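Local atomic coordinates of RNase NGR3 (Nicotiana glutinosa, PDB entry 1VCZ), a protein that probably cleaves RNA as a T2-type ribonuclease and binds guanosine and adenosine monophosphates at two nucleotide sites. Residues V14-A19 with Q172-Y177; D39-G44 with N79-A84; T75-W80 with R92-E97. One frame throughout, in Å; residues are numbered along the deposited sequence.

Contact 1: V14-A19 with Q172-Y177; sequences VQQWPA and QIYQVY. With 5GP (guanosine-5'-monophosphate), chain C.
Val-14 and Tyr-177 lie side by side on one face of the central antiparallel sheet of this RNase T2 fold, where strands 10-16 and 171-181 pair. CG1 of Val-14, set anti to the backbone N (chi1 -167°), sits over one face of the Tyr-177 ring, 3.9 Å from its centroid in a CH-pi contact, while CG2 rests on the CD2 side. At the far end of the ring the Tyr-177 hydroxyl is hydrogen-bonded to Glu-162 OE1. The same face carries Gln-16 and Gln-175, a non-hydrogen-bonded pair in which Gln-16 CB packs against the CG and amide oxygen of Gln-175. Gln-175 then points its amide elsewhere: OE1 bonds to ND1 of His-43, a predicted catalytic residue, and NE2 to Glu-162. Tyr-174 and Gln-175 form a classic beta bulge opposite Glu-162, and CG of Gln-175 lies over the centre of the Tyr-174 ring. On the other face are Gln-15 and Val-176, whose backbones exchange two hydrogen bonds; a water accepts from Gln-15 NE2 and donates to Val-176 O, and NE2 also bonds to Ser-123 OG. Trp-17 N closes the pairing on Tyr-174 O at 2.9 Å, and the indole swings off toward Phe-205 and Phe-40. The Gln-16 amide meets the guanine of bound GMP with both its polar atoms: OE1 accepts from N1 at 3.1 Å, and NE2 donates to O6 at 2.9 Å in a nearly straight bond of 176°.

Contact 2: D39-G44 with N79-A84; sequences DFSIHG and NWPSLA. With 5GP (guanosine-5'-monophosphate), chain C.
Ile-42 packs on Trp-80 where strand 41-48 meets the chain leaving helix 73-79. The apolar part is a CH-pi contact: with CG1 of Ile-42 beside the backbone N (chi1 -56°), CG2 is left opposite that N and over the indole, 3.5 Å from the centroid of the six-membered ring and 9° off the normal. CD1 of the same residue reaches the CE3 side, and Ser-41 CB touches Pro-81 CD. With an alanine at Trp-80, Ile-42 CG2 would probably lose the flat surface it rests on, and a gap would open between Ile-42 and the chain after helix 73-79. Among polar contacts, the backbone bond from Ile-42 N to Asn-79 O is short (2.8 Å) and almost straight. One water accepts from Ser-41 OG and donates to Ile-42 O and Pro-81 O, tying the strand to the loop through three partners. The ligand contacts come from both segments. Ser-82 OG donates to N7 of GMP at 2.6 Å and Leu-83 N to O6 at 2.8 Å, so the Hoogsteen edge of guanine is read by a hydroxyl and a backbone amide. His-43, a predicted catalytic residue, turns a ring face to the guanine N2, with CE1 3.5 Å away. Around this, strand 10-16 flanks strand 41-48 in the sheet, helix 109-123 packs on Ile-42, Asn-79 and Trp-80, and helix 18-21 meets Ser-41 and Leu-83.

Contact 3: T75-W80 with R92-E97; sequences TMEKNW and RFWSHE. With 5GP (guanosine-5'-monophosphate), chain C.
Trp-94 drives the pyrrole edge of its indole at the face of Trp-80, and that edge-to-face pair holds helix 91-102 against the end of helix 73-79. The five-membered rings are 4.6 Å apart at their centroids, with planes at 70°. The edge carries a donor as well: NE1 of Trp-94 gives its hydrogen to Trp-80 O at 2.7 Å, and that oxygen lies close to the plane of the indole. The edge-to-face contact and the hydrogen bond together restrict how the Trp-94 indole can turn. Trp-80 in turn offers its own edge to Phe-93. There the arrangement is offset edge-to-face, planes at 88°, with Phe-93 CE2 lying in the indole plane 3.3 Å from Trp-80 NE1. The benzo half of Trp-94 is seated on the preceding helix: Met-76 CB lies over one face, 3.6 Å from CZ2, its sulfur makes a longer Met-aromatic contact with the six-membered ring, and Glu-77 CG meets the edge at CH2.

Further out, the CG of Phe-93 stands anti to the backbone N (chi1 -175°), which carries the ring out to the nucleotide. Over one face it meets the GMP base at C8, and CE1 comes within 3.5 Å of the ribose O4'. The methylene groups of Glu-97 pack on Trp-80 CZ2, while its OE2 accepts a hydrogen bond from Trp-46 NE1. Helix 109-123 also supports the cluster, through Ala-116 and Phe-113 on Trp-80. Aromatic packing therefore probably helps to place Phe-93 against the base, while Glu-97, predicted to be catalytic, is steadied by Trp-80 and by its bond to Trp-46, an arrangement consistent with the active site of T2 ribonucleases.

All three contacts are buried, yet their chemistry changes across the fold. Contact 1 is strand pairing within the sheet, dominated by backbone bonds and glutamine amides; contact 2 joins the neighbouring strand to a loop with one backbone bond, a water and an indole; contact 3 brings two helices together mainly through aromatic rings, with one indole-to-carbonyl hydrogen bond. Contacts 1 and 2 reach the same sheet and meet directly, whereas contacts 2 and 3 share Asn-79 and Trp-80, the latter packed by strand and helix alike. Contacts 1 and 3 do not touch, their centres about 16 Å apart, but all three reach the same GMP from different parts of the fold.

Contact 1: V14-A19 with Q172-Y177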
loop_
_atom_site.group_PDB
_atom_site.type_symbol
_atom_site.label_atom_id
_atom_site.label_comp_id
_atom_site.label_asym_id
_atom_site.label_seq_id
_atom_site.Cartn_x
_atom_site.Cartn_y
_atom_site.Cartn_z
ATOM N N VAL A 14 1.657 -1.529 3.156
ATOM C CA VAL A 14 0.492 -0.738 2.807
ATOM C C VAL A 14 0.247 -0.571 1.308
ATOM O O VAL A 14 1.140 -0.168 0.545
ATOM C CB VAL A 14 0.607 0.665 3.449
ATOM C CG1 VAL A 14 -0.736 1.415 3.364
ATOM C CG2 VAL A 14 1.052 0.512 4.913
ATOM N N GLN A 15 -0.976 -0.907 0.895
ATOM C CA GLN A 15 -1.392 -0.752 -0.499
ATOM C C GLN A 15 -2.556 0.226 -0.564
ATOM O O GLN A 15 -3.330 0.371 0.389
ATOM C CB GLN A 15 -1.822 -2.092 -1.117
ATOM C CG GLN A 15 -0.640 -3.034 -1.309
ATOM C CD GLN A 15 -1.066 -4.398 -1.740
ATOM O OE1 GLN A 15 -1.284 -4.642 -2.932
ATOM N NE2 GLN A 15 -1.213 -5.300 -0.779
ATOM N N GLN A 16 -2.666 0.923 -1.686
ATOM C CA GLN A 16 -3.756 1.881 -1.850
ATOM C C GLN A 16 -4.589 1.510 -3.076
ATOM O O GLN A 16 -4.100 0.836 -3.991
ATOM C CB GLN A 16 -3.202 3.317 -2.010
ATOM C CG GLN A 16 -2.396 3.579 -3.285
ATOM C CD GLN A 16 -2.038 5.063 -3.483
ATOM O OE1 GLN A 16 -2.761 5.962 -3.028
ATOM N NE2 GLN A 16 -0.934 5.318 -4.185
ATOM N N TRP A 17 -5.850 1.915 -3.060
ATOM C CA TRP A 17 -6.758 1.693 -4.187
ATOM C C TRP A 17 -6.746 3.058 -4.881
ATOM O O TRP A 17 -7.353 4.018 -4.397
ATOM C CB TRP A 17 -8.168 1.383 -3.692
ATOM C CG TRP A 17 -9.127 1.133 -4.830
ATOM C CD1 TRP A 17 -10.273 1.827 -5.110
ATOM C CD2 TRP A 17 -9.012 0.122 -5.837
ATOM N NE1 TRP A 17 -10.880 1.305 -6.235
ATOM C CE2 TRP A 17 -10.133 0.260 -6.703
ATOM C CE3 TRP A 17 -8.080 -0.889 -6.095
ATOM C CZ2 TRP A 17 -10.339 -0.576 -7.809
ATOM C CZ3 TRP A 17 -8.288 -1.730 -7.204
ATOM C CH2 TRP A 17 -9.416 -1.559 -8.042
ATOM N N PRO A 18 -6.034 3.168 -6.018
ATOM C CA PRO A 18 -5.919 4.418 -6.780
ATOM C C PRO A 18 -7.207 5.195 -6.963
ATOM O O PRO A 18 -7.261 6.399 -6.705
ATOM C CB PRO A 18 -5.322 3.956 -8.117
ATOM C CG PRO A 18 -4.458 2.821 -7.705
ATOM C CD PRO A 18 -5.384 2.064 -6.743
ATOM N N ALA A 19 -8.259 4.507 -7.382
ATOM C CA ALA A 19 -9.526 5.185 -7.617
ATOM C C ALA A 19 -10.047 5.931 -6.395
ATOM O O ALA A 19 -10.731 6.954 -6.540
ATOM C CB ALA A 19 -10.564 4.198 -8.126
ATOM N N GLN A 172 -15.400 4.616 1.254
ATOM C CA GLN A 172 -14.814 3.689 0.307
ATOM C C GLN A 172 -13.532 3.070 0.831
ATOM O O GLN A 172 -12.856 3.671 1.661
ATOM C CB GLN A 172 -14.495 4.456 -0.976
ATOM C CG GLN A 172 -13.710 5.739 -0.702
ATOM C CD GLN A 172 -13.443 6.563 -1.953
ATOM O OE1 GLN A 172 -12.596 7.467 -1.948
ATOM N NE2 GLN A 172 -14.163 6.256 -3.028
ATOM N N ILE A 173 -13.197 1.886 0.328
ATOM C CA ILE A 173 -11.953 1.225 0.718
ATOM C C ILE A 173 -10.827 2.086 0.124
ATOM O O ILE A 173 -10.815 2.377 -1.077
ATOM C CB ILE A 173 -11.928 -0.248 0.177
ATOM C CG1 ILE A 173 -10.647 -0.966 0.593
ATOM C CG2 ILE A 173 -12.109 -0.280 -1.343
ATOM C CD1 ILE A 173 -9.428 -0.517 -0.108
ATOM N N TYR A 174 -9.879 2.508 0.962
ATOM C CA TYR A 174 -8.797 3.364 0.490
ATOM C C TYR A 174 -7.430 2.705 0.586
ATOM O O TYR A 174 -6.702 2.656 -0.408
ATOM C CB TYR A 174 -8.829 4.676 1.267
ATOM C CG TYR A 174 -7.626 5.569 1.070
ATOM C CD1 TYR A 174 -7.161 5.880 -0.208
ATOM C CD2 TYR A 174 -6.969 6.132 2.175
ATOM C CE1 TYR A 174 -6.064 6.739 -0.382
ATOM C CE2 TYR A 174 -5.886 6.979 2.019
ATOM C CZ TYR A 174 -5.434 7.281 0.735
ATOM O OH TYR A 174 -4.349 8.116 0.559
ATOM N N GLN A 175 -7.056 2.221 1.773
ATOM C CA GLN A 175 -5.774 1.530 1.896
ATOM C C GLN A 175 -5.919 0.187 2.616
ATOM O O GLN A 175 -6.826 -0.004 3.415
ATOM C CB GLN A 175 -4.757 2.428 2.596
ATOM C CG GLN A 175 -4.339 3.573 1.677
ATOM C CD GLN A 175 -3.169 4.393 2.192
ATOM O OE1 GLN A 175 -2.322 4.805 1.411
ATOM N NE2 GLN A 175 -3.121 4.641 3.487
ATOM N N VAL A 176 -5.023 -0.744 2.315
ATOM C CA VAL A 176 -5.088 -2.041 2.941
ATOM C C VAL A 176 -3.741 -2.295 3.587
ATOM O O VAL A 176 -2.706 -2.186 2.930
ATOM C CB VAL A 176 -5.376 -3.137 1.903
ATOM C CG1 VAL A 176 -5.345 -4.517 2.597
ATOM C CG2 VAL A 176 -6.748 -2.899 1.267
ATOM N N TYR A 177 -3.776 -2.613 4.873
ATOM C CA TYR A 177 -2.568 -2.896 5.637
ATOM C C TYR A 177 -2.442 -4.385 5.930
ATOM O O TYR A 177 -3.395 -5.014 6.357
ATOM C CB TYR A 177 -2.601 -2.167 6.990
ATOM C CG TYR A 177 -2.514 -0.666 6.897
ATOM C CD1 TYR A 177 -3.527 0.066 6.301
ATOM C CD2 TYR A 177 -1.428 0.024 7.435
ATOM C CE1 TYR A 177 -3.476 1.444 6.236
ATOM C CE2 TYR A 177 -1.372 1.415 7.375
ATOM C CZ TYR A 177 -2.403 2.112 6.772
ATOM O OH TYR A 177 -2.379 3.497 6.683
HETATM P P 5GP C . 5.414 8.441 3.558
HETATM O O1P 5GP C . 4.791 7.129 3.808
HETATM O O2P 5GP C . 5.087 9.508 4.594
HETATM O O3P 5GP C . 6.973 8.296 3.408
HETATM O "O5'" 5GP C . 4.937 9.050 2.127
HETATM C "C5'" 5GP C . 3.627 9.620 1.972
HETATM C "C4'" 5GP C . 3.660 10.938 1.222
HETATM O "O4'" 5GP C . 3.846 10.550 -0.182
HETATM C "C3'" 5GP C . 2.400 11.791 1.241
HETATM O "O3'" 5GP C . 2.455 12.826 2.207
HETATM C "C2'" 5GP C . 2.248 12.376 -0.168
HETATM O "O2'" 5GP C . 2.623 13.773 -0.231
HETATM C "C1'" 5GP C . 3.146 11.487 -1.032
HETATM N N9 5GP C . 2.546 10.749 -2.185
HETATM C C8 5GP C . 2.893 10.794 -3.511
HETATM N N7 5GP C . 2.120 10.105 -4.321
HETATM C C5 5GP C . 1.232 9.466 -3.428
HETATM C C6 5GP C . 0.189 8.528 -3.736
HETATM O O6 5GP C . -0.080 8.041 -4.821
HETATM N N1 5GP C . -0.570 8.172 -2.572
HETATM C C2 5GP C . -0.244 8.585 -1.273
HETATM N N2 5GP C . -1.062 8.079 -0.313
HETATM N N3 5GP C . 0.797 9.419 -0.967
HETATM C C4 5GP C . 1.473 9.843 -2.113
HETATM O O HOH W 1 -1.180 -4.348 1.929
#

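Contact 2: D39-G44 with N79-A84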
loop_
_atom_site.group_PDB
_atom_site.type_symbol
_atom_site.label_atom_id
_atom_site.label_comp_id
_atom_site.label_asym_id
_atom_site.label_seq_id
_atom_site.Cartn_x
_atom_site.Cartn_y
_atom_site.Cartn_z
ATOM N N ASP A 39 -5.942 -1.405 -10.198
ATOM C CA ASP A 39 -5.489 -2.495 -9.356
ATOM C C ASP A 39 -4.870 -1.825 -8.127
ATOM O O ASP A 39 -4.567 -0.621 -8.147
ATOM C CB ASP A 39 -4.424 -3.278 -10.148
ATOM C CG ASP A 39 -3.925 -4.534 -9.446
ATOM O OD1 ASP A 39 -4.495 -4.950 -8.413
ATOM O OD2 ASP A 39 -2.939 -5.123 -9.954
ATOM N N PHE A 40 -4.697 -2.602 -7.064
ATOM C CA PHE A 40 -4.084 -2.052 -5.866
ATOM C C PHE A 40 -2.617 -1.797 -6.154
ATOM O O PHE A 40 -1.928 -2.611 -6.786
ATOM C CB PHE A 40 -4.218 -3.021 -4.684
ATOM C CG PHE A 40 -5.612 -3.099 -4.138
ATOM C CD1 PHE A 40 -6.539 -3.980 -4.690
ATOM C CD2 PHE A 40 -6.015 -2.248 -3.098
ATOM C CE1 PHE A 40 -7.846 -4.012 -4.219
ATOM C CE2 PHE A 40 -7.318 -2.277 -2.627
ATOM C CZ PHE A 40 -8.233 -3.155 -3.186
ATOM N N SER A 41 -2.132 -0.665 -5.669
ATOM C CA SER A 41 -0.739 -0.305 -5.878
ATOM C C SER A 41 -0.064 -0.103 -4.528
ATOM O O SER A 41 -0.729 0.074 -3.506
ATOM C CB SER A 41 -0.650 0.984 -6.680
ATOM O OG SER A 41 -1.174 2.070 -5.940
ATOM N N ILE A 42 1.258 -0.103 -4.541
ATOM C CA ILE A 42 2.012 0.071 -3.308
ATOM C C ILE A 42 2.052 1.494 -2.781
ATOM O O ILE A 42 2.303 2.438 -3.521
ATOM C CB ILE A 42 3.484 -0.381 -3.501
ATOM C CG1 ILE A 42 3.515 -1.827 -3.994
ATOM C CG2 ILE A 42 4.273 -0.259 -2.193
ATOM C CD1 ILE A 42 4.791 -2.224 -4.711
ATOM N N HIS A 43 1.805 1.641 -1.488
ATOM C CA HIS A 43 1.981 2.944 -0.866
ATOM C C HIS A 43 3.340 2.832 -0.162
ATOM O O HIS A 43 4.274 3.604 -0.459
ATOM C CB HIS A 43 0.891 3.267 0.162
ATOM C CG HIS A 43 1.132 4.561 0.886
ATOM N ND1 HIS A 43 0.164 5.206 1.621
ATOM C CD2 HIS A 43 2.242 5.344 0.965
ATOM C CE1 HIS A 43 0.657 6.327 2.118
ATOM N NE2 HIS A 43 1.917 6.436 1.735
ATOM N N GLY A 44 3.484 1.858 0.742
ATOM C CA GLY A 44 4.768 1.730 1.419
ATOM C C GLY A 44 5.040 0.438 2.164
ATOM O O GLY A 44 4.136 -0.374 2.355
ATOM N N ASN A 79 3.340 -0.360 -10.580
ATOM C CA ASN A 79 2.910 -0.950 -9.308
ATOM C C ASN A 79 3.099 -0.067 -8.075
ATOM O O ASN A 79 2.572 -0.383 -7.007
ATOM C CB ASN A 79 3.599 -2.301 -9.094
ATOM C CG ASN A 79 3.244 -3.322 -10.182
ATOM O OD1 ASN A 79 2.102 -3.373 -10.659
ATOM N ND2 ASN A 79 4.219 -4.140 -10.567
ATOM N N TRP A 80 3.827 1.038 -8.237
ATOM C CA TRP A 80 4.102 1.982 -7.148
ATOM C C TRP A 80 4.061 3.396 -7.694
ATOM O O TRP A 80 4.984 4.184 -7.461
ATOM C CB TRP A 80 5.495 1.746 -6.570
ATOM C CG TRP A 80 5.692 2.302 -5.180
ATOM C CD1 TRP A 80 5.091 3.394 -4.630
ATOM C CD2 TRP A 80 6.547 1.756 -4.173
ATOM N NE1 TRP A 80 5.521 3.562 -3.314
ATOM C CE2 TRP A 80 6.416 2.567 -3.021
ATOM C CE3 TRP A 80 7.413 0.653 -4.133
ATOM C CZ2 TRP A 80 7.125 2.304 -1.837
ATOM C CZ3 TRP A 80 8.109 0.397 -2.964
ATOM C CH2 TRP A 80 7.965 1.221 -1.832
ATOM N N PRO A 81 2.994 3.740 -8.423
ATOM C CA PRO A 81 2.893 5.091 -8.985
ATOM C C PRO A 81 2.590 6.151 -7.920
ATOM O O PRO A 81 2.093 5.835 -6.835
ATOM C CB PRO A 81 1.746 4.950 -9.991
ATOM C CG PRO A 81 0.810 3.959 -9.285
ATOM C CD PRO A 81 1.793 2.932 -8.725
ATOM N N SER A 82 2.939 7.399 -8.211
ATOM C CA SER A 82 2.606 8.499 -7.310
ATOM C C SER A 82 1.403 9.150 -7.976
ATOM O O SER A 82 1.417 9.362 -9.190
ATOM C CB SER A 82 3.744 9.512 -7.208
ATOM O OG SER A 82 3.267 10.698 -6.575
ATOM N N LEU A 83 0.358 9.444 -7.205
ATOM C CA LEU A 83 -0.841 10.064 -7.767
ATOM C C LEU A 83 -0.949 11.523 -7.335
ATOM O O LEU A 83 -1.940 12.188 -7.620
ATOM C CB LEU A 83 -2.100 9.306 -7.322
ATOM C CG LEU A 83 -2.138 7.803 -7.604
ATOM C CD1 LEU A 83 -3.338 7.162 -6.891
ATOM C CD2 LEU A 83 -2.200 7.573 -9.095
ATOM N N ALA A 84 0.060 12.018 -6.631
ATOM C CA ALA A 84 0.044 13.410 -6.189
ATOM C C ALA A 84 0.315 14.345 -7.357
ATOM O O ALA A 84 0.770 13.928 -8.427
ATOM C CB ALA A 84 1.083 13.639 -5.094
HETATM P P 5GP C . 5.414 8.441 3.558
HETATM O O1P 5GP C . 4.791 7.129 3.808
HETATM O O2P 5GP C . 5.087 9.508 4.594
HETATM O O3P 5GP C . 6.973 8.296 3.408
HETATM O "O5'" 5GP C . 4.937 9.050 2.127
HETATM C "C5'" 5GP C . 3.627 9.620 1.972
HETATM C "C4'" 5GP C . 3.660 10.938 1.222
HETATM O "O4'" 5GP C . 3.846 10.550 -0.182
HETATM C "C3'" 5GP C . 2.400 11.791 1.241
HETATM O "O3'" 5GP C . 2.455 12.826 2.207
HETATM C "C2'" 5GP C . 2.248 12.376 -0.168
HETATM O "O2'" 5GP C . 2.623 13.773 -0.231
HETATM C "C1'" 5GP C . 3.146 11.487 -1.032
HETATM N N9 5GP C . 2.546 10.749 -2.185
HETATM C C8 5GP C . 2.893 10.794 -3.511
HETATM N N7 5GP C . 2.120 10.105 -4.321
HETATM C C5 5GP C . 1.232 9.466 -3.428
HETATM C C6 5GP C . 0.189 8.528 -3.736
HETATM O O6 5GP C . -0.080 8.041 -4.821
HETATM N N1 5GP C . -0.570 8.172 -2.572
HETATM C C2 5GP C . -0.244 8.585 -1.273
HETATM N N2 5GP C . -1.062 8.079 -0.313
HETATM N N3 5GP C . 0.797 9.419 -0.967
HETATM C C4 5GP C . 1.473 9.843 -2.113
HETATM O O HOH W 2 -1.108 -3.887 -11.610
HETATM O O HOH W 3 0.999 3.317 -5.746
#

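Contact 3: T75-W80 with R92-E97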
loop_
_atom_site.group_PDB
_atom_site.type_symbol
_atom_site.label_atom_id
_atom_site.label_comp_id
_atom_site.label_asym_id
_atom_site.label_seq_id
_atom_site.Cartn_x
_atom_site.Cartn_y
_atom_site.Cartn_z
ATOM N N THR A 75 8.474 -1.460 -13.873
ATOM C CA THR A 75 7.496 -2.201 -13.080
ATOM C C THR A 75 7.009 -1.326 -11.931
ATOM O O THR A 75 5.829 -1.320 -11.612
ATOM C CB THR A 75 8.092 -3.486 -12.513
ATOM O OG1 THR A 75 8.549 -4.291 -13.604
ATOM C CG2 THR A 75 7.038 -4.289 -11.737
ATOM N N MET A 76 7.911 -0.568 -11.325
ATOM C CA MET A 76 7.503 0.303 -10.225
ATOM C C MET A 76 6.608 1.444 -10.710
ATOM O O MET A 76 5.755 1.918 -9.970
ATOM C CB MET A 76 8.717 0.870 -9.513
ATOM C CG MET A 76 9.540 -0.205 -8.808
ATOM S SD MET A 76 11.142 0.362 -8.223
ATOM C CE MET A 76 12.053 0.553 -9.713
ATOM N N GLU A 77 6.797 1.900 -11.953
ATOM C CA GLU A 77 5.942 2.983 -12.449
ATOM C C GLU A 77 4.494 2.517 -12.496
ATOM O O GLU A 77 3.566 3.312 -12.346
ATOM C CB GLU A 77 6.403 3.443 -13.844
ATOM C CG GLU A 77 7.765 4.111 -13.814
ATOM C CD GLU A 77 8.246 4.551 -15.200
ATOM O OE1 GLU A 77 8.122 3.765 -16.153
ATOM O OE2 GLU A 77 8.748 5.686 -15.320
ATOM N N LYS A 78 4.304 1.222 -12.693
ATOM C CA LYS A 78 2.961 0.667 -12.764
ATOM C C LYS A 78 2.440 0.091 -11.451
ATOM O O LYS A 78 1.226 0.069 -11.234
ATOM C CB LYS A 78 2.878 -0.398 -13.856
ATOM C CG LYS A 78 2.910 0.214 -15.278
ATOM C CD LYS A 78 2.316 -0.720 -16.340
ATOM C CE LYS A 78 2.398 -0.090 -17.746
ATOM N NZ LYS A 78 1.868 -0.987 -18.835
ATOM N N ASN A 79 3.340 -0.360 -10.580
ATOM C CA ASN A 79 2.910 -0.950 -9.308
ATOM C C ASN A 79 3.099 -0.067 -8.075
ATOM O O ASN A 79 2.572 -0.383 -7.007
ATOM C CB ASN A 79 3.599 -2.301 -9.094
ATOM C CG ASN A 79 3.244 -3.322 -10.182
ATOM O OD1 ASN A 79 2.102 -3.373 -10.659
ATOM N ND2 ASN A 79 4.219 -4.140 -10.567
ATOM N N TRP A 80 3.827 1.038 -8.237
ATOM C CA TRP A 80 4.102 1.982 -7.148
ATOM C C TRP A 80 4.061 3.396 -7.694
ATOM O O TRP A 80 4.984 4.184 -7.461
ATOM C CB TRP A 80 5.495 1.746 -6.570
ATOM C CG TRP A 80 5.692 2.302 -5.180
ATOM C CD1 TRP A 80 5.091 3.394 -4.630
ATOM C CD2 TRP A 80 6.547 1.756 -4.173
ATOM N NE1 TRP A 80 5.521 3.562 -3.314
ATOM C CE2 TRP A 80 6.416 2.567 -3.021
ATOM C CE3 TRP A 80 7.413 0.653 -4.133
ATOM C CZ2 TRP A 80 7.125 2.304 -1.837
ATOM C CZ3 TRP A 80 8.109 0.397 -2.964
ATOM C CH2 TRP A 80 7.965 1.221 -1.832
ATOM N N ARG A 92 10.376 10.710 -7.046
ATOM C CA ARG A 92 10.360 11.517 -5.833
ATOM C C ARG A 92 9.648 10.726 -4.748
ATOM O O ARG A 92 10.068 10.720 -3.593
ATOM C CB ARG A 92 9.598 12.834 -6.043
ATOM C CG ARG A 92 9.188 13.479 -4.717
ATOM C CD ARG A 92 8.240 14.664 -4.851
ATOM N NE ARG A 92 8.919 15.878 -5.296
ATOM C CZ ARG A 92 8.403 17.100 -5.204
ATOM N NH1 ARG A 92 7.196 17.277 -4.674
ATOM N NH2 ARG A 92 9.083 18.145 -5.661
ATOM N N PHE A 93 8.559 10.073 -5.133
ATOM C CA PHE A 93 7.777 9.267 -4.194
ATOM C C PHE A 93 8.669 8.113 -3.713
ATOM O O PHE A 93 8.743 7.855 -2.522
ATOM C CB PHE A 93 6.510 8.752 -4.892
ATOM C CG PHE A 93 5.534 7.997 -3.989
ATOM C CD1 PHE A 93 5.468 8.239 -2.625
ATOM C CD2 PHE A 93 4.664 7.055 -4.541
ATOM C CE1 PHE A 93 4.545 7.543 -1.808
ATOM C CE2 PHE A 93 3.740 6.356 -3.754
ATOM C CZ PHE A 93 3.677 6.598 -2.377
ATOM N N TRP A 94 9.367 7.444 -4.629
ATOM C CA TRP A 94 10.243 6.338 -4.213
ATOM C C TRP A 94 11.430 6.787 -3.380
ATOM O O TRP A 94 11.851 6.083 -2.463
ATOM C CB TRP A 94 10.757 5.556 -5.421
ATOM C CG TRP A 94 9.661 5.085 -6.290
ATOM C CD1 TRP A 94 8.400 4.696 -5.888
ATOM C CD2 TRP A 94 9.667 5.011 -7.713
ATOM N NE1 TRP A 94 7.633 4.403 -6.980
ATOM C CE2 TRP A 94 8.377 4.588 -8.114
ATOM C CE3 TRP A 94 10.636 5.260 -8.697
ATOM C CZ2 TRP A 94 8.031 4.415 -9.453
ATOM C CZ3 TRP A 94 10.289 5.085 -10.037
ATOM C CH2 TRP A 94 8.992 4.664 -10.401
ATOM N N SER A 95 11.999 7.947 -3.713
ATOM C CA SER A 95 13.141 8.450 -2.952
ATOM C C SER A 95 12.702 8.780 -1.522
ATOM O O SER A 95 13.394 8.461 -0.549
ATOM C CB SER A 95 13.734 9.697 -3.622
ATOM O OG SER A 95 14.670 10.321 -2.757
ATOM N N HIS A 96 11.542 9.410 -1.402
ATOM C CA HIS A 96 11.016 9.751 -0.093
ATOM C C HIS A 96 10.751 8.481 0.749
ATOM O O HIS A 96 11.118 8.434 1.919
ATOM C CB HIS A 96 9.733 10.560 -0.242
ATOM C CG HIS A 96 9.009 10.771 1.054
ATOM N ND1 HIS A 96 9.587 11.402 2.134
ATOM C CD2 HIS A 96 7.760 10.424 1.444
ATOM C CE1 HIS A 96 8.726 11.434 3.136
ATOM N NE2 HIS A 96 7.609 10.847 2.744
ATOM N N GLU A 97 10.120 7.466 0.158
ATOM C CA GLU A 97 9.841 6.217 0.881
ATOM C C GLU A 97 11.143 5.520 1.292
ATOM O O GLU A 97 11.254 4.985 2.404
ATOM C CB GLU A 97 9.007 5.283 0.016
ATOM C CG GLU A 97 7.594 5.758 -0.165
ATOM C CD GLU A 97 6.850 5.876 1.156
ATOM O OE1 GLU A 97 6.185 6.897 1.355
ATOM O OE2 GLU A 97 6.911 4.951 1.987
HETATM P P 5GP C . 5.414 8.441 3.558
HETATM O O1P 5GP C . 4.791 7.129 3.808
HETATM O O2P 5GP C . 5.087 9.508 4.594
HETATM O O3P 5GP C . 6.973 8.296 3.408
HETATM O "O5'" 5GP C . 4.937 9.050 2.127
HETATM C "C5'" 5GP C . 3.627 9.620 1.972
HETATM C "C4'" 5GP C . 3.660 10.938 1.222
HETATM O "O4'" 5GP C . 3.846 10.550 -0.182
HETATM C "C3'" 5GP C . 2.400 11.791 1.241
HETATM O "O3'" 5GP C . 2.455 12.826 2.207
HETATM C "C2'" 5GP C . 2.248 12.376 -0.168
HETATM O "O2'" 5GP C . 2.623 13.773 -0.231
HETATM C "C1'" 5GP C . 3.146 11.487 -1.032
HETATM N N9 5GP C . 2.546 10.749 -2.185
HETATM C C8 5GP C . 2.893 10.794 -3.511
HETATM N N7 5GP C . 2.120 10.105 -4.321
HETATM C C5 5GP C . 1.232 9.466 -3.428
HETATM C C6 5GP C . 0.189 8.528 -3.736
HETATM O O6 5GP C . -0.080 8.041 -4.821
HETATM N N1 5GP C . -0.570 8.172 -2.572
HETATM C C2 5GP C . -0.244 8.585 -1.273
HETATM N N2 5GP C . -1.062 8.079 -0.313
HETATM N N3 5GP C . 0.797 9.419 -0.967
HETATM C C4 5GP C . 1.473 9.843 -2.113
#